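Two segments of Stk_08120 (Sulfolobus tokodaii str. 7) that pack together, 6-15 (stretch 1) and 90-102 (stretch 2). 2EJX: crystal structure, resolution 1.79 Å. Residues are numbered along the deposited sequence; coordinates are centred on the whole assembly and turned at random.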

# COMPACT_ATOMS: atom_id res chain seq x y z
N LYS A 6 -10.06 8.63 -6.87
CA LYS A 6 -8.79 8.20 -6.22
C LYS A 6 -8.72 8.74 -4.80
O LYS A 6 -9.30 9.80 -4.50
CB LYS A 6 -7.58 8.67 -7.03
CG LYS A 6 -7.52 10.16 -7.38
CD LYS A 6 -6.41 10.43 -8.39
CE LYS A 6 -5.81 11.82 -8.23
NZ LYS A 6 -6.54 12.90 -8.99
N VAL A 7 -8.03 7.99 -3.92
CA VAL A 7 -7.81 8.37 -2.52
C VAL A 7 -6.31 8.58 -2.45
O VAL A 7 -5.56 7.79 -3.03
CB VAL A 7 -8.20 7.21 -1.54
CG1 VAL A 7 -7.98 7.63 -0.07
CG2 VAL A 7 -9.65 6.81 -1.75
N GLU A 8 -5.86 9.66 -1.81
CA GLU A 8 -4.42 9.85 -1.69
C GLU A 8 -3.97 10.46 -0.38
O GLU A 8 -4.79 10.93 0.40
CB GLU A 8 -3.88 10.67 -2.86
CG GLU A 8 -4.46 12.02 -3.02
CD GLU A 8 -4.09 12.57 -4.38
OE1 GLU A 8 -2.87 12.65 -4.70
OE2 GLU A 8 -5.02 12.91 -5.14
N LYS A 9 -2.66 10.49 -0.18
CA LYS A 9 -2.09 10.93 1.08
C LYS A 9 -0.64 11.27 0.83
O LYS A 9 0.08 10.48 0.25
CB LYS A 9 -2.20 9.79 2.13
CG LYS A 9 -1.69 10.22 3.55
CD LYS A 9 -2.81 10.99 4.27
CE LYS A 9 -2.32 11.65 5.56
NZ LYS A 9 -3.47 12.46 6.09
N GLU A 10 -0.21 12.43 1.33
CA GLU A 10 1.17 12.82 1.31
C GLU A 10 1.75 12.33 2.61
O GLU A 10 1.07 12.42 3.64
CB GLU A 10 1.27 14.36 1.27
CG GLU A 10 2.68 14.85 1.35
CD GLU A 10 2.78 16.34 1.14
OE1 GLU A 10 2.75 17.07 2.13
OE2 GLU A 10 2.88 16.77 -0.04
N ILE A 11 2.96 11.77 2.54
CA ILE A 11 3.68 11.35 3.72
C ILE A 11 5.03 12.03 3.74
O ILE A 11 5.78 11.99 2.75
CB ILE A 11 3.88 9.82 3.72
CG1 ILE A 11 2.50 9.12 3.73
CG2 ILE A 11 4.80 9.34 4.93
CD1 ILE A 11 2.53 7.63 4.01
N LYS A 12 5.35 12.60 4.90
CA LYS A 12 6.63 13.22 5.18
C LYS A 12 7.49 12.26 6.00
O LYS A 12 7.00 11.66 6.97
CB LYS A 12 6.41 14.52 5.95
CG LYS A 12 5.64 15.58 5.14
CD LYS A 12 6.68 16.47 4.42
CE LYS A 12 6.08 17.44 3.43
NZ LYS A 12 7.17 17.99 2.52
N THR A 13 8.77 12.13 5.64
CA THR A 13 9.66 11.21 6.34
C THR A 13 11.07 11.77 6.50
O THR A 13 11.57 12.47 5.63
CB THR A 13 9.73 9.82 5.62
OG1 THR A 13 10.66 8.94 6.28
CG2 THR A 13 10.20 9.97 4.17
N ASN A 14 11.67 11.50 7.66
CA ASN A 14 13.08 11.72 7.89
C ASN A 14 13.92 10.47 7.69
O ASN A 14 15.13 10.47 7.97
CB ASN A 14 13.28 12.19 9.33
CG ASN A 14 12.87 13.62 9.54
OD1 ASN A 14 12.83 14.42 8.60
ND2 ASN A 14 12.63 13.97 10.80
N GLN A 15 13.30 9.37 7.26
CA GLN A 15 14.05 8.16 7.00
C GLN A 15 14.65 8.28 5.60
O GLN A 15 14.20 9.14 4.82
CB GLN A 15 13.14 6.91 7.11
CG GLN A 15 12.84 6.40 8.50
CD GLN A 15 13.95 5.51 9.01
OE1 GLN A 15 14.85 5.14 8.26
NE2 GLN A 15 13.91 5.18 10.28
N LYS A 90 7.83 9.09 -5.12
CA LYS A 90 8.72 9.98 -4.44
C LYS A 90 8.52 11.39 -5.01
O LYS A 90 8.59 11.58 -6.22
CB LYS A 90 10.18 9.50 -4.59
CG LYS A 90 11.22 10.54 -4.15
CD LYS A 90 12.57 9.95 -4.06
CE LYS A 90 13.62 11.02 -3.88
NZ LYS A 90 15.00 10.49 -4.09
N LYS A 91 8.31 12.37 -4.14
CA LYS A 91 8.14 13.76 -4.56
C LYS A 91 9.41 14.57 -4.34
O LYS A 91 9.73 15.45 -5.16
CB LYS A 91 6.94 14.39 -3.86
CG LYS A 91 5.65 13.66 -4.09
CD LYS A 91 4.42 14.55 -3.94
CE LYS A 91 4.32 15.14 -2.57
NZ LYS A 91 2.96 15.66 -2.30
N ASP A 92 10.12 14.33 -3.23
CA ASP A 92 11.45 14.92 -3.00
C ASP A 92 12.12 14.06 -1.96
O ASP A 92 11.61 12.95 -1.70
CB ASP A 92 11.39 16.39 -2.52
CG ASP A 92 10.47 16.59 -1.32
OD1 ASP A 92 10.48 15.79 -0.33
OD2 ASP A 92 9.71 17.57 -1.37
N ASN A 93 13.20 14.57 -1.36
CA ASN A 93 14.01 13.77 -0.43
C ASN A 93 13.31 13.42 0.89
O ASN A 93 13.79 12.55 1.65
CB ASN A 93 15.35 14.50 -0.11
CG ASN A 93 16.19 13.74 0.95
OD1 ASN A 93 16.29 14.16 2.12
ND2 ASN A 93 16.75 12.59 0.55
N ASN A 94 12.20 14.09 1.19
CA ASN A 94 11.53 13.86 2.48
C ASN A 94 10.04 13.63 2.36
O ASN A 94 9.35 13.74 3.34
CB ASN A 94 11.74 15.04 3.46
CG ASN A 94 13.19 15.22 3.87
OD1 ASN A 94 13.70 14.50 4.74
ND2 ASN A 94 13.84 16.22 3.28
N THR A 95 9.54 13.38 1.14
CA THR A 95 8.11 13.39 0.90
C THR A 95 7.77 12.38 -0.19
O THR A 95 8.46 12.31 -1.21
CB THR A 95 7.60 14.79 0.42
OG1 THR A 95 8.28 15.80 1.16
CG2 THR A 95 6.11 14.93 0.64
N LEU A 96 6.69 11.64 0.04
CA LEU A 96 6.13 10.81 -0.98
C LEU A 96 4.63 11.00 -1.07
O LEU A 96 4.01 11.64 -0.20
CB LEU A 96 6.52 9.34 -0.79
CG LEU A 96 6.16 8.56 0.47
CD1 LEU A 96 4.73 7.98 0.47
CD2 LEU A 96 7.16 7.43 0.66
N GLN A 97 4.05 10.46 -2.14
CA GLN A 97 2.60 10.47 -2.33
C GLN A 97 2.13 9.06 -2.57
O GLN A 97 2.74 8.34 -3.35
CB GLN A 97 2.23 11.38 -3.54
CG GLN A 97 0.72 11.79 -3.63
CD GLN A 97 0.23 12.81 -2.59
OE1 GLN A 97 -0.98 12.94 -2.36
NE2 GLN A 97 1.13 13.54 -1.99
N ILE A 98 1.00 8.70 -1.96
CA ILE A 98 0.32 7.42 -2.19
C ILE A 98 -1.03 7.76 -2.82
O ILE A 98 -1.75 8.62 -2.29
CB ILE A 98 0.10 6.64 -0.87
CG1 ILE A 98 1.46 6.44 -0.16
CG2 ILE A 98 -0.67 5.33 -1.12
CD1 ILE A 98 1.39 5.61 1.13
N ILE A 99 -1.30 7.12 -3.96
CA ILE A 99 -2.56 7.34 -4.65
C ILE A 99 -3.14 5.96 -4.95
O ILE A 99 -2.50 5.16 -5.62
CB ILE A 99 -2.36 8.04 -6.03
CG1 ILE A 99 -1.58 9.35 -5.88
CG2 ILE A 99 -3.71 8.32 -6.68
CD1 ILE A 99 -0.11 9.21 -6.32
N LEU A 100 -4.36 5.70 -4.48
CA LEU A 100 -5.09 4.49 -4.80
C LEU A 100 -6.25 4.79 -5.76
O LEU A 100 -7.16 5.59 -5.41
CB LEU A 100 -5.67 3.83 -3.55
CG LEU A 100 -6.39 2.49 -3.77
CD1 LEU A 100 -5.48 1.39 -4.36
CD2 LEU A 100 -7.05 2.00 -2.45
N GLU A 101 -6.22 4.18 -6.94
CA GLU A 101 -7.30 4.38 -7.91
C GLU A 101 -7.99 3.04 -8.18
O GLU A 101 -7.38 2.11 -8.71
CB GLU A 101 -6.75 5.00 -9.20
CG GLU A 101 -6.15 6.38 -9.06
CD GLU A 101 -5.53 6.92 -10.35
OE1 GLU A 101 -5.57 6.19 -11.37
OE2 GLU A 101 -4.96 8.05 -10.33
N HIS A 102 -9.26 2.93 -7.80
CA HIS A 102 -10.00 1.69 -7.88
C HIS A 102 -11.12 1.84 -8.93
O HIS A 102 -11.76 2.88 -8.97
CB HIS A 102 -10.58 1.39 -6.50
CG HIS A 102 -11.16 0.02 -6.36
ND1 HIS A 102 -10.39 -1.12 -6.34
CD2 HIS A 102 -12.45 -0.39 -6.23
CE1 HIS A 102 -11.17 -2.18 -6.22
NE2 HIS A 102 -12.42 -1.76 -6.15

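Strands 7-12 and 95-102 run antiparallel, their directions 176° apart, and the backbone does most of the bonding. Val7, Lys9 and Ile11 each spend both N and O on one partner. Val7 N donates to Leu100 O at 3.0 Å and Val7 O accepts from Leu100 N at 2.8 Å; Lys9 N donates to Ile98 O and Ile98 N to Lys9 O, both at 3.0 Å; Ile11 N donates to Leu96 O and Leu96 N to Ile11 O, both at 2.9 Å. Beyond the strand the ladder gains one more rung, Thr13 N to Asn94 O at 2.9 Å. Several of these carbonyls also receive a CA-H group, as where Thr95 CA lies 3.3 Å from Ile11 O.

Alternation sorts the side chains. Val7, Lys9 and Ile11 share a face with Leu100, Ile98 and Leu96, and apolar contact dominates around Ile11: its CB lies 3.8 Å from Leu96 CD1 and its CD1 3.7 Å from Ile98 CD1. Lys9 joins this face, but its NZ finds a partner elsewhere in the structure.

The other face, with Glu8, Glu10 and Lys12 beside Ile99, Gln97 and Thr95, is more polar. Glu10 OE2 forms a salt bridge with Lys91 NZ at 2.5 Å, and the two side chains meet across the intervening strand 95-102, since Lys91 sits on strand 90-92. Lys12 bonds straight across, NZ donating to Thr95 OG1 at 2.8 Å. That hydroxyl is used twice, since Thr95 OG1 donates to Asp92 OD1 at 2.7 Å. The same carboxylate oxygen accepts from Asn94 N at 2.9 Å, so Asp92 OD1 ties together the type I turn from Asp92 to Thr95 that leads into the second strand.

The rule is economical: at the hydrogen-bonded pairs, the backbones satisfy each other, one face supplies apolar packing, and on the other, Glu10 and Lys12 find partners, one across the intervening strand and one directly opposite.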